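Long-range contacts in probable glucarate dehydratase (Mycobacterium smegmatis str. MC2 155, PDB 3VDG), which probably catalyses the dehydration of glucarate, as a member of the enolase superfamily with a metal ion bound in its barrel domain: residues A123-S128 with R425-Y430; M355-A360 with V393-T398. All blocks are in the same frame, centred on the assembly; numbering follows the deposited sequence. Where two conformers were deposited one is given.

Contact 1 of 2, residues A123-S128 with R425-Y430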
loop_
_atom_site.group_PDB
_atom_site.type_symbol
_atom_site.label_atom_id
_atom_site.label_comp_id
_atom_site.label_asym_id
_atom_site.label_seq_id
_atom_site.Cartn_x
_atom_site.Cartn_y
_atom_site.Cartn_z
ATOM N N ALA A 123 -13.573 -7.333 23.356
ATOM C CA ALA A 123 -14.583 -8.134 24.073
ATOM C C ALA A 123 -14.794 -9.569 23.550
ATOM O O ALA A 123 -15.911 -10.093 23.599
ATOM C CB ALA A 123 -15.914 -7.387 24.153
ATOM N N GLY A 124 -13.727 -10.205 23.066
ATOM C CA GLY A 124 -13.816 -11.576 22.561
ATOM C C GLY A 124 -14.690 -11.687 21.326
ATOM O O GLY A 124 -14.844 -12.766 20.750
ATOM N N MET A 125 -15.267 -10.556 20.925
ATOM C CA MET A 125 -16.100 -10.462 19.731
ATOM C C MET A 125 -15.254 -10.722 18.475
ATOM O O MET A 125 -15.627 -11.504 17.600
ATOM C CB MET A 125 -16.728 -9.062 19.688
ATOM C CG MET A 125 -18.076 -8.955 18.992
ATOM S SD MET A 125 -19.186 -7.770 19.793
ATOM C CE MET A 125 -18.027 -6.667 20.595
ATOM N N ILE A 126 -14.111 -10.041 18.400
ATOM C CA ILE A 126 -13.178 -10.151 17.276
ATOM C C ILE A 126 -11.848 -10.678 17.801
ATOM O O ILE A 126 -11.108 -9.949 18.466
ATOM C CB ILE A 126 -12.898 -8.771 16.644
ATOM C CG1 ILE A 126 -14.143 -8.236 15.926
ATOM C CG2 ILE A 126 -11.673 -8.847 15.738
ATOM C CD1 ILE A 126 -14.164 -6.737 15.758
ATOM N N THR A 127 -11.533 -11.931 17.487
ATOM C CA THR A 127 -10.377 -12.587 18.099
ATOM C C THR A 127 -9.225 -12.980 17.148
ATOM O O THR A 127 -8.273 -13.627 17.570
ATOM C CB THR A 127 -10.801 -13.817 18.950
ATOM O OG1 THR A 127 -11.290 -14.866 18.100
ATOM C CG2 THR A 127 -11.882 -13.433 19.971
ATOM N N SER A 128 -9.276 -12.585 15.880
ATOM C CA SER A 128 -8.232 -13.015 14.956
ATOM C C SER A 128 -7.318 -11.893 14.442
ATOM O O SER A 128 -6.570 -12.093 13.491
ATOM C CB SER A 128 -8.833 -13.813 13.788
ATOM O OG SER A 128 -9.832 -13.081 13.095
ATOM N N ARG A 425 -12.416 -4.460 28.716
ATOM C CA ARG A 425 -13.736 -4.454 28.113
ATOM C C ARG A 425 -14.342 -5.859 28.244
ATOM O O ARG A 425 -13.707 -6.845 27.895
ATOM C CB ARG A 425 -13.691 -4.053 26.645
ATOM C CG ARG A 425 -15.086 -4.050 26.058
ATOM C CD ARG A 425 -15.130 -3.720 24.577
ATOM N NE ARG A 425 -16.493 -3.926 24.076
ATOM C CZ ARG A 425 -16.857 -3.764 22.813
ATOM N NH1 ARG A 425 -15.964 -3.374 21.902
ATOM N NH2 ARG A 425 -18.117 -3.989 22.471
ATOM N N ASP A 426 -15.571 -5.956 28.739
ATOM C CA ASP A 426 -16.159 -7.270 28.979
ATOM C C ASP A 426 -17.694 -7.206 28.929
ATOM O O ASP A 426 -18.346 -7.241 29.970
ATOM C CB ASP A 426 -15.701 -7.782 30.355
ATOM C CG ASP A 426 -15.985 -9.264 30.556
ATOM O OD1 ASP A 426 -16.515 -9.910 29.632
ATOM O OD2 ASP A 426 -15.671 -9.793 31.637
ATOM N N ASP A 427 -18.258 -7.114 27.725
ATOM C CA ASP A 427 -19.697 -6.954 27.538
ATOM C C ASP A 427 -20.447 -8.174 28.112
ATOM O O ASP A 427 -21.521 -8.047 28.704
ATOM C CB ASP A 427 -20.054 -6.869 26.038
ATOM C CG ASP A 427 -19.366 -5.699 25.308
ATOM O OD1 ASP A 427 -18.562 -4.952 25.908
ATOM O OD2 ASP A 427 -19.625 -5.542 24.097
ATOM N N THR A 428 -19.864 -9.354 27.918
ATOM C CA THR A 428 -20.478 -10.591 28.373
ATOM C C THR A 428 -20.407 -10.716 29.894
ATOM O O THR A 428 -21.413 -10.980 30.551
ATOM C CB THR A 428 -19.824 -11.808 27.708
ATOM O OG1 THR A 428 -19.897 -11.650 26.285
ATOM C CG2 THR A 428 -20.553 -13.096 28.125
ATOM N N GLY A 429 -19.218 -10.523 30.454
ATOM C CA GLY A 429 -19.056 -10.555 31.902
ATOM C C GLY A 429 -19.948 -9.535 32.596
ATOM O O GLY A 429 -20.499 -9.806 33.659
ATOM N N TYR A 430 -20.086 -8.347 32.012
ATOM C CA TYR A 430 -20.953 -7.331 32.595
ATOM C C TYR A 430 -22.423 -7.741 32.516
ATOM O O TYR A 430 -23.165 -7.587 33.484
ATOM C CB TYR A 430 -20.744 -5.963 31.938
ATOM C CG TYR A 430 -21.671 -4.885 32.451
ATOM C CD1 TYR A 430 -21.736 -4.576 33.814
ATOM C CD2 TYR A 430 -22.464 -4.154 31.570
ATOM C CE1 TYR A 430 -22.586 -3.581 34.281
ATOM C CE2 TYR A 430 -23.314 -3.169 32.025
ATOM C CZ TYR A 430 -23.371 -2.886 33.380
ATOM O OH TYR A 430 -24.224 -1.893 33.810
HETATM O O HOH W 1 -11.713 -7.029 25.941
HETATM O O HOH W 2 -17.226 -9.932 26.661
HETATM O O HOH W 3 -17.967 -12.489 24.682
#
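The chain of Arg-425 leaves its backbone with CG anti to N (chi1 -180°) and stays extended to NE, which carries its flat end past Ala-123 to Asp-427. The methyl CB of Ala-123 lies over one face of the guanidinium, 3.5 Å from Arg-425 NE. Asp-427 is gripped side-on by two nitrogens. Arg-425 NE donates to Asp-427 OD1, in the guanidinium plane at its edge, nearly straight at 173°. The bond from Arg-425 NH2 to the syn lone pair of Asp-427 OD2, tilted from that plane, is shorter (2.7 Å) but more bent. This salt bridge fixes the rotation of the guanidinium, with one face against the methyl. Met-125 CE comes obliquely to the group, but both loop residues are poorly ordered, Met-125 with two conformers, so these approaches are less certain than the salt bridge.

No direct hydrogen bond joins the segments: one water links Ala-123 N to Arg-425 O, another Asp-426 OD1, the N-cap, weakly to Ala-123 O. The contact joins the loop between helices 100-111 and 131-151, probably part of the capping domain, to the C-terminal helix 427-434, beside a bound acetate and strand 46-47, whose Asn-47 also bonds Asp-427 OD2.

Contact 2 of 2, residues M355-A360 with V393-T398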
loop_
_atom_site.group_PDB
_atom_site.type_symbol
_atom_site.label_atom_id
_atom_site.label_comp_id
_atom_site.label_asym_id
_atom_site.label_seq_id
_atom_site.Cartn_x
_atom_site.Cartn_y
_atom_site.Cartn_z
ATOM N N MET A 355 -8.947 8.699 11.912
ATOM C CA MET A 355 -9.936 8.121 11.006
ATOM C C MET A 355 -10.256 9.120 9.893
ATOM O O MET A 355 -10.372 8.755 8.733
ATOM C CB MET A 355 -11.243 7.753 11.771
ATOM C CG MET A 355 -11.113 6.637 12.829
ATOM S SD MET A 355 -12.456 6.633 14.068
ATOM C CE MET A 355 -13.790 5.979 13.060
ATOM N N VAL A 356 -10.395 10.393 10.245
ATOM C CA VAL A 356 -10.770 11.390 9.255
ATOM C C VAL A 356 -9.623 11.610 8.245
ATOM O O VAL A 356 -9.852 11.633 7.052
ATOM C CB VAL A 356 -11.195 12.721 9.921
ATOM C CG1 VAL A 356 -11.272 13.836 8.879
ATOM C CG2 VAL A 356 -12.523 12.540 10.660
ATOM N N HIS A 357 -8.385 11.733 8.714
ATOM C CA HIS A 357 -7.267 11.903 7.768
ATOM C C HIS A 357 -7.124 10.713 6.846
ATOM O O HIS A 357 -6.887 10.870 5.646
ATOM C CB HIS A 357 -5.947 12.163 8.493
ATOM C CG HIS A 357 -5.788 13.582 8.983
ATOM N ND1 HIS A 357 -5.458 14.605 8.160
ATOM C CD2 HIS A 357 -5.904 14.126 10.262
ATOM C CE1 HIS A 357 -5.387 15.749 8.877
ATOM N NE2 HIS A 357 -5.650 15.453 10.164
ATOM N N LEU A 358 -7.254 9.517 7.398
ATOM C CA LEU A 358 -7.196 8.290 6.608
ATOM C C LEU A 358 -8.291 8.252 5.536
ATOM O O LEU A 358 -8.009 8.089 4.350
ATOM C CB LEU A 358 -7.310 7.064 7.531
ATOM C CG LEU A 358 -7.442 5.697 6.838
ATOM C CD1 LEU A 358 -6.226 5.421 5.937
ATOM C CD2 LEU A 358 -7.621 4.587 7.885
ATOM N N ALA A 359 -9.542 8.422 5.943
ATOM C CA ALA A 359 -10.642 8.364 4.981
ATOM C C ALA A 359 -10.540 9.491 3.940
ATOM O O ALA A 359 -10.871 9.290 2.787
ATOM C CB ALA A 359 -11.969 8.440 5.706
ATOM N N ALA A 360 -10.090 10.676 4.351
ATOM C CA ALA A 360 -9.967 11.782 3.405
ATOM C C ALA A 360 -9.002 11.442 2.262
ATOM O O ALA A 360 -9.221 11.865 1.122
ATOM C CB ALA A 360 -9.529 13.049 4.119
ATOM N N VAL A 393 -17.315 15.261 8.723
ATOM C CA VAL A 393 -16.293 16.011 9.456
ATOM C C VAL A 393 -15.284 16.532 8.428
ATOM O O VAL A 393 -14.763 15.753 7.632
ATOM C CB VAL A 393 -15.524 15.125 10.460
ATOM C CG1 VAL A 393 -14.482 15.955 11.222
ATOM C CG2 VAL A 393 -16.496 14.430 11.415
ATOM N N GLN A 394 -15.035 17.818 8.428
ATOM C CA GLN A 394 -14.074 18.404 7.530
ATOM C C GLN A 394 -12.650 17.936 7.886
ATOM O O GLN A 394 -12.337 17.904 9.018
ATOM C CB GLN A 394 -14.184 19.916 7.597
ATOM C CG GLN A 394 -13.258 20.598 6.634
ATOM C CD GLN A 394 -13.687 22.012 6.255
ATOM O OE1 GLN A 394 -13.944 22.853 7.111
ATOM N NE2 GLN A 394 -13.749 22.271 4.955
ATOM N N VAL A 395 -11.832 17.580 6.924
ATOM C CA VAL A 395 -10.476 17.120 7.244
ATOM C C VAL A 395 -9.665 18.334 7.731
ATOM O O VAL A 395 -9.699 19.373 7.088
ATOM C CB VAL A 395 -9.818 16.372 6.055
ATOM C CG1 VAL A 395 -9.678 17.257 4.832
ATOM C CG2 VAL A 395 -8.462 15.802 6.450
ATOM N N PRO A 396 -8.992 18.224 8.895
ATOM C CA PRO A 396 -8.181 19.360 9.359
ATOM C C PRO A 396 -7.064 19.671 8.354
ATOM O O PRO A 396 -6.481 18.748 7.773
ATOM C CB PRO A 396 -7.570 18.849 10.675
ATOM C CG PRO A 396 -8.537 17.800 11.156
ATOM C CD PRO A 396 -9.050 17.135 9.896
ATOM N N ALA A 397 -6.768 20.954 8.158
ATOM C CA ALA A 397 -5.755 21.381 7.178
ATOM C C ALA A 397 -4.459 21.776 7.882
ATOM O O ALA A 397 -3.448 22.063 7.234
ATOM C CB ALA A 397 -6.291 22.558 6.341
ATOM N N THR A 398 -4.481 21.767 9.211
ATOM C CA THR A 398 -3.327 22.165 10.006
ATOM C C THR A 398 -2.251 21.066 9.984
ATOM O O THR A 398 -2.534 19.941 9.592
ATOM C CB THR A 398 -3.755 22.407 11.468
ATOM O OG1 THR A 398 -4.495 21.265 11.919
ATOM C CG2 THR A 398 -4.670 23.623 11.570
#
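His-357 reaches Val-395 and Pro-396 along the flank of its helix. Its CB points across rather than at the other segment, and the chi1 of -78° sets CG anti to the carbonyl carbon, which brings the imidazole round to the 393-398 chain. There ND1 lies 3.7 Å from Val-395 CG2, the two side chains crossing at about a right angle, with CG2 oblique to the ring. CE1 comes next, 3.4 Å from Pro-396 O, which approaches the ring obliquely. Beyond it, NE2 is 3.8 Å from Pro-396 CD. This nitrogen has its polar partner in the backbone, Leu-401 O, to which it is hydrogen-bonded, so the ring is tethered a few residues further along the chain whose proline it packs against.

The rest is mainly apolar. The two methyls of Val-356 divide between neighbours: CG1 sits 3.8 Å from Val-395 CA, while CG2 meets Val-393 CB at 4.0 Å. One helical turn later Ala-360 CB touches Val-395 CG2, again at 3.8 Å. Val-395 has CG1 between its backbone N and carbonyl carbon (chi1 61°), leaving CG2 anti to N, where it touches both Ala-360 CB and His-357 ND1. Positions i, i+1 and i+4 of the helix therefore share one short extended chain, with 291 Å² buried and no hydrogen bond between the two.

In the (beta/alpha)7-beta barrel of the enolase superfamily, helix 349-360 follows strand 339-342, while strand 392-394 pairs antiparallel with the first barrel strand, 166-174. Val-356 touches Val-167 and Phe-169 of strand 166-174, and Val-393 also rests on Phe-169, so the contact packs the helix against both strands; on another side of the helix, Met-355 and Leu-358 touch Met-342 of strand 339-342.

Contact 1 and contact 2 lie on opposite sides of the chain's centre, their own centres about 30 Å apart and their nearest atoms about 13 Å apart. Along the chain, contact 2 is nested within the span closed by contact 1. The Arg-425 side chain of contact 1 is about 3 Å from an acetate and that of Met-125 about 5 Å from a formate, consistent with a pocket, although both probably come from the crystallisation liquor. The sodium ligands Asp-244 and Glu-269 end barrel strands 241-244 and 267-269, and Asn-292 follows 289-291, in the same sheet whose strands 166-174 and 339-342 the helix of contact 2 packs against.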